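Local coordinates for ParA (Salmonella enterica subsp. enterica serovar Newport str. SL317, PDB 3EZ9), which acts in DNA partition, probably as a ParA-family ATPase that segregates plasmids, pairing a helix-turn-helix domain with a nucleotide-binding domain, at the interface of chains A and B. Sequence-based numbering; all coordinates share one arbitrary frame. Chains: chain A/B, ParA.

Contacts 2 and 3 are neighbours, their C-alpha centres about 8 Å apart, and share A:Leu20, A:Leu21 and B:Leu288. Both set the N-terminal arm of chain A (helix 10-20 into helix 25-35) on helix 281-292 of chain B; contact 2 also reaches helix 324-337. Contact 1 sets the start of chain B's arm on helix 294-303 and the loop of A:Pro308 and A:Leu310, so the 40 Å or so between its C-alpha centre and theirs, for the copies given, spans opposite arms. The two-fold repeats each contact with chains exchanged. This reciprocal exchange fits a ParA dimer, although the coordinates alone do not prove it.

Contact 1: the interface of chains A and B. Residues chain A 294, 298, 302, 308, 310; chain B 7, 10.
B:Val10 sets its two methyls against A:Leu310 and A:Leu294, forming the apolar centre of a contact in which the N-terminal arm of one ParA-family subunit docks on the partner's ParA-type (deviant Walker A) P-loop ATPase domain. CG2 of B:Val10 lies 3.4 Å from CD2 of A:Leu310, and the two side chains cross at about a right angle. Its other branch, CG1, is 3.7 Å from CB of A:Leu294, at the start of helix 294-303. That division follows from the valine torsion: CG1 is anti to the backbone N (chi1 158°), which leaves CG2 anti to the carbonyl carbon and turned toward the loop carrying A:Leu310.

One helical turn after A:Leu294, A:Leu298 runs antiparallel alongside B:Tyr7, and its CD1 methyl comes within 3.4 Å of ring carbon CD1 and 3.5 Å of CE1. A:Pro308 sets its CG over one face of the phenol, 3.5 Å above the ring plane and offset toward the rim, in a CH-pi contact.

At the polar rim the phenol hydroxyl OH of B:Tyr7 is 2.5 Å from carboxylate OE1 of A:Glu302, a hydrogen bond by its chemistry, though at this resolution its shortness should not be read as unusual strength. OE1 sits at the ring's edge and in its plane, while the carboxylate is turned 88° to the ring. The glutamate chain, extended beyond CG, reaches out from helix 294-303 to the hydroxyl of B:Tyr7.

Contact 2: the interface of chains A and B. Residues chain A 13-14, 17-18, 20-21; chain B 284, 288, 291-292, 336.
B:Leu288, on helix 281-292, pushes both branches against helix 10-20 of the partner. Its CD1 methyl meets CD2 of A:Leu20 at 3.4 Å, the two side chains crossing at about a right angle, while its CD2 methyl lies 3.4 Å from the CB of A:Ala17. A:Leu21 slides past the same leucine in the opposite direction, its CD2 reaching CB of B:Leu288 at 3.8 Å.

From a different helix, 324-337, B:Val336 supplies CG1, which is 3.8 Å from CA of A:Ala17 and 3.9 Å from CD1 of A:Leu20. A:Leu20 can touch both helices because its CG is anti to the backbone N (chi1 -171°), with one methyl serving each. Ring carbon CE2 of B:Phe284 flanks CD2 of A:Leu20 more loosely, at 4.0 Å.

Toward the end of helix 281-292, CB of A:Ala14 rests on the carbonyl O of B:Leu291 and CB of A:Ser18 lies 3.4 Å from the hydroxyl OG1 of B:Thr292. Polar atoms do not pair across this patch, so it appears to rest on apolar packing. It seats the N-terminal helix of one subunit between two helices of the other and probably helps hold the dimer together.

Contact 3: the interface of chains A and B. Residues chain A 20-21, 24, 27; chain B 281, 285, 288.
The imidazole of B:His285 and the carboxylate of A:Asp27 are brought together by first torsions of the same class: in each, CG is anti to the carbonyl carbon and beside the backbone N (chi1 -82° for the histidine, -46° for the aspartate). The ring projects from helix 281-292 toward the aspartate, near the start of helix 25-35. NE2 of B:His285 donates to OD2 of A:Asp27 at 3.2 Å, nearly straight at 166° about the hydrogen. OD2 lies in the ring plane at its edge, but the carboxylate stands almost perpendicular to the ring, and the donor meets OD2 from above the carboxylate plane. This off-plane approach suggests a modest bond, though the nearby carboxylate may favour a protonated imidazole.

B:Gln281, extended beyond CG, brings its amide NE2 to 2.8 Å from the same OD2 of A:Asp27. As modelled its N-H points elsewhere, so this is polar proximity and not a hydrogen bond.

Around the ring, A:Met24 crosses at an angle, its CG 3.7 Å from CE1 of B:His285. Its SD stands 4.1 Å above one face of the B:His285 ring, offset toward the rim. CD2 of A:Leu21 lies 3.6 Å from ND1 of B:His285, linking the ring to the leucine cluster at A:Leu20 and B:Leu288. The site thus adds a polar tether beside that cluster, and probably fixes the register of the N-terminal helices on the partner's ATPase domain.

Contact 1: the interface of chains A and B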
# COMPACT_ATOMS: atom_id res chain seq x y z
N LEU A 294 6.24 -3.40 -16.62
CA LEU A 294 5.04 -3.71 -17.37
C LEU A 294 5.30 -4.60 -18.56
O LEU A 294 4.54 -5.51 -18.87
CB LEU A 294 4.35 -2.43 -17.83
CG LEU A 294 3.68 -1.57 -16.77
CD1 LEU A 294 3.11 -0.32 -17.42
CD2 LEU A 294 2.59 -2.36 -16.08
N LEU A 298 3.00 -7.83 -19.78
CA LEU A 298 2.24 -8.01 -20.99
C LEU A 298 2.60 -9.36 -21.60
O LEU A 298 1.73 -10.08 -22.10
CB LEU A 298 2.54 -6.87 -21.97
CG LEU A 298 2.12 -5.49 -21.47
CD1 LEU A 298 2.55 -4.42 -22.45
CD2 LEU A 298 0.63 -5.43 -21.26
N GLU A 302 0.54 -12.46 -23.49
CA GLU A 302 0.98 -13.03 -24.76
C GLU A 302 1.18 -14.55 -24.63
O GLU A 302 0.83 -15.32 -25.52
CB GLU A 302 2.30 -12.37 -25.20
CG GLU A 302 2.23 -10.85 -25.45
CD GLU A 302 3.40 -10.36 -26.30
OE1 GLU A 302 3.22 -9.57 -27.26
OE2 GLU A 302 4.53 -10.77 -26.02
N PRO A 308 -3.20 -7.90 -25.65
CA PRO A 308 -3.66 -6.82 -24.77
C PRO A 308 -4.30 -5.69 -25.56
O PRO A 308 -3.86 -5.38 -26.63
CB PRO A 308 -2.40 -6.42 -23.99
CG PRO A 308 -1.28 -6.85 -24.86
CD PRO A 308 -1.76 -8.16 -25.46
N LEU A 310 -4.26 -2.61 -24.89
CA LEU A 310 -3.53 -1.39 -24.71
C LEU A 310 -3.14 -0.73 -26.00
O LEU A 310 -2.50 -1.35 -26.89
CB LEU A 310 -2.26 -1.63 -23.89
CG LEU A 310 -1.96 -0.67 -22.73
CD1 LEU A 310 -3.15 -0.62 -21.77
CD2 LEU A 310 -0.72 -1.19 -21.99
N TYR B 7 0.99 0.08 -27.20
CA TYR B 7 1.14 -0.92 -26.16
C TYR B 7 2.56 -1.35 -26.45
O TYR B 7 3.23 -1.84 -25.56
CB TYR B 7 0.17 -2.08 -26.37
CG TYR B 7 0.72 -3.49 -26.55
CD1 TYR B 7 1.61 -4.05 -25.66
CD2 TYR B 7 0.25 -4.30 -27.59
CE1 TYR B 7 2.03 -5.40 -25.80
CE2 TYR B 7 0.65 -5.62 -27.74
CZ TYR B 7 1.54 -6.17 -26.85
OH TYR B 7 1.92 -7.47 -27.04
N VAL B 10 4.45 1.08 -24.41
CA VAL B 10 4.58 0.98 -22.98
C VAL B 10 6.02 0.48 -22.83
O VAL B 10 6.72 0.83 -21.86
CB VAL B 10 3.59 -0.07 -22.38
CG1 VAL B 10 4.07 -0.55 -21.04
CG2 VAL B 10 2.23 0.54 -22.21

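Contact 2: the interface of chains A and B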
# COMPACT_ATOMS: atom_id res chain seq x y z
N ILE A 13 -8.99 -12.27 19.35
CA ILE A 13 -8.92 -10.87 18.94
C ILE A 13 -9.84 -10.65 17.74
O ILE A 13 -10.52 -9.63 17.66
CB ILE A 13 -7.49 -10.49 18.53
CG1 ILE A 13 -6.55 -10.59 19.74
CG2 ILE A 13 -7.50 -9.09 17.93
CD1 ILE A 13 -5.06 -10.58 19.36
N ALA A 14 -9.85 -11.60 16.81
CA ALA A 14 -10.68 -11.52 15.62
C ALA A 14 -12.15 -11.38 16.01
O ALA A 14 -12.84 -10.49 15.52
CB ALA A 14 -10.50 -12.74 14.77
N ALA A 17 -12.73 -8.10 17.22
CA ALA A 17 -12.56 -7.08 16.18
C ALA A 17 -13.83 -6.92 15.35
O ALA A 17 -14.28 -5.81 15.06
CB ALA A 17 -11.40 -7.45 15.28
N SER A 18 -14.41 -8.05 14.94
CA SER A 18 -15.63 -8.05 14.15
C SER A 18 -16.77 -7.49 14.99
O SER A 18 -17.70 -6.88 14.46
CB SER A 18 -16.00 -9.47 13.72
OG SER A 18 -16.77 -10.10 14.73
N LEU A 20 -16.41 -5.16 17.28
CA LEU A 20 -16.24 -3.71 17.36
C LEU A 20 -16.49 -3.18 15.96
O LEU A 20 -16.69 -2.00 15.78
CB LEU A 20 -14.83 -3.32 17.82
CG LEU A 20 -14.59 -1.84 18.16
CD1 LEU A 20 -13.48 -1.77 19.16
CD2 LEU A 20 -14.22 -1.01 16.94
N LEU A 21 -16.47 -4.04 14.95
CA LEU A 21 -16.75 -3.52 13.62
C LEU A 21 -18.22 -3.21 13.58
O LEU A 21 -18.69 -2.53 12.67
CB LEU A 21 -16.41 -4.53 12.53
CG LEU A 21 -14.94 -4.46 12.21
CD1 LEU A 21 -14.61 -5.62 11.31
CD2 LEU A 21 -14.60 -3.12 11.60
N PHE B 284 -7.81 2.60 11.40
CA PHE B 284 -8.17 1.72 12.50
C PHE B 284 -9.16 0.66 12.03
O PHE B 284 -9.18 -0.45 12.55
CB PHE B 284 -8.79 2.55 13.63
CG PHE B 284 -9.07 1.77 14.87
CD1 PHE B 284 -8.04 1.42 15.73
CD2 PHE B 284 -10.37 1.39 15.20
CE1 PHE B 284 -8.29 0.71 16.90
CE2 PHE B 284 -10.64 0.68 16.38
CZ PHE B 284 -9.60 0.34 17.23
N LEU B 288 -8.73 -3.45 11.73
CA LEU B 288 -9.81 -4.27 12.29
C LEU B 288 -10.33 -5.31 11.30
O LEU B 288 -10.58 -6.46 11.66
CB LEU B 288 -10.96 -3.39 12.77
CG LEU B 288 -10.81 -2.87 14.20
CD1 LEU B 288 -11.92 -1.90 14.54
CD2 LEU B 288 -10.86 -4.05 15.14
N LEU B 291 -7.44 -7.91 10.86
CA LEU B 291 -7.43 -8.84 11.97
C LEU B 291 -8.62 -9.77 11.92
O LEU B 291 -8.54 -10.91 12.36
CB LEU B 291 -7.43 -8.10 13.30
CG LEU B 291 -6.20 -7.25 13.56
CD1 LEU B 291 -6.34 -6.49 14.87
CD2 LEU B 291 -4.97 -8.14 13.56
N THR B 292 -9.73 -9.30 11.38
CA THR B 292 -10.90 -10.15 11.39
C THR B 292 -10.80 -11.30 10.42
O THR B 292 -11.60 -12.24 10.49
CB THR B 292 -12.19 -9.34 11.12
OG1 THR B 292 -13.29 -10.02 11.73
CG2 THR B 292 -12.46 -9.19 9.65
N VAL B 336 -10.41 -4.63 21.95
CA VAL B 336 -10.08 -5.77 21.09
C VAL B 336 -8.82 -6.55 21.46
O VAL B 336 -8.84 -7.77 21.48
CB VAL B 336 -9.97 -5.37 19.60
CG1 VAL B 336 -11.33 -5.02 19.07
CG2 VAL B 336 -9.04 -4.19 19.45

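Contact 3: the interface of chains A and B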
# COMPACT_ATOMS: atom_id res chain seq x y z
N LEU A 20 -16.41 -5.16 17.28
CA LEU A 20 -16.24 -3.71 17.36
C LEU A 20 -16.49 -3.18 15.96
O LEU A 20 -16.69 -2.00 15.78
CB LEU A 20 -14.83 -3.32 17.82
CG LEU A 20 -14.59 -1.84 18.16
CD1 LEU A 20 -13.48 -1.77 19.16
CD2 LEU A 20 -14.22 -1.01 16.94
N LEU A 21 -16.47 -4.04 14.95
CA LEU A 21 -16.75 -3.52 13.62
C LEU A 21 -18.22 -3.21 13.58
O LEU A 21 -18.69 -2.53 12.67
CB LEU A 21 -16.41 -4.53 12.53
CG LEU A 21 -14.94 -4.46 12.21
CD1 LEU A 21 -14.61 -5.62 11.31
CD2 LEU A 21 -14.60 -3.12 11.60
N MET A 24 -19.36 0.19 14.19
CA MET A 24 -19.31 1.00 12.97
C MET A 24 -20.46 1.88 12.53
O MET A 24 -20.22 2.82 11.78
CB MET A 24 -18.89 0.13 11.78
CG MET A 24 -18.05 0.90 10.75
SD MET A 24 -17.41 -0.13 9.39
CE MET A 24 -18.23 0.62 7.91
N ASP A 27 -19.72 5.18 12.81
CA ASP A 27 -18.71 5.66 11.87
C ASP A 27 -19.24 5.91 10.44
O ASP A 27 -18.64 6.69 9.69
CB ASP A 27 -17.54 4.67 11.84
CG ASP A 27 -17.11 4.25 13.24
OD1 ASP A 27 -17.88 3.51 13.89
OD2 ASP A 27 -16.03 4.67 13.69
N GLN B 281 -9.08 7.10 12.55
CA GLN B 281 -10.31 6.30 12.55
C GLN B 281 -10.51 5.63 11.19
O GLN B 281 -11.27 4.67 11.04
CB GLN B 281 -11.53 7.19 12.85
CG GLN B 281 -12.86 6.42 12.90
CD GLN B 281 -14.09 7.33 12.95
OE1 GLN B 281 -14.31 8.14 12.05
NE2 GLN B 281 -14.90 7.18 13.99
N HIS B 285 -9.99 0.99 11.04
CA HIS B 285 -10.96 0.03 10.54
C HIS B 285 -10.33 -0.96 9.58
O HIS B 285 -10.77 -2.11 9.50
CB HIS B 285 -12.12 0.75 9.84
CG HIS B 285 -13.17 1.26 10.78
ND1 HIS B 285 -13.91 0.43 11.60
CD2 HIS B 285 -13.60 2.52 11.04
CE1 HIS B 285 -14.74 1.16 12.32
NE2 HIS B 285 -14.58 2.43 12.00
N LEU B 288 -8.73 -3.45 11.73
CA LEU B 288 -9.81 -4.27 12.29
C LEU B 288 -10.33 -5.31 11.30
O LEU B 288 -10.58 -6.46 11.66
CB LEU B 288 -10.96 -3.39 12.77
CG LEU B 288 -10.81 -2.87 14.20
CD1 LEU B 288 -11.92 -1.90 14.54
CD2 LEU B 288 -10.86 -4.05 15.14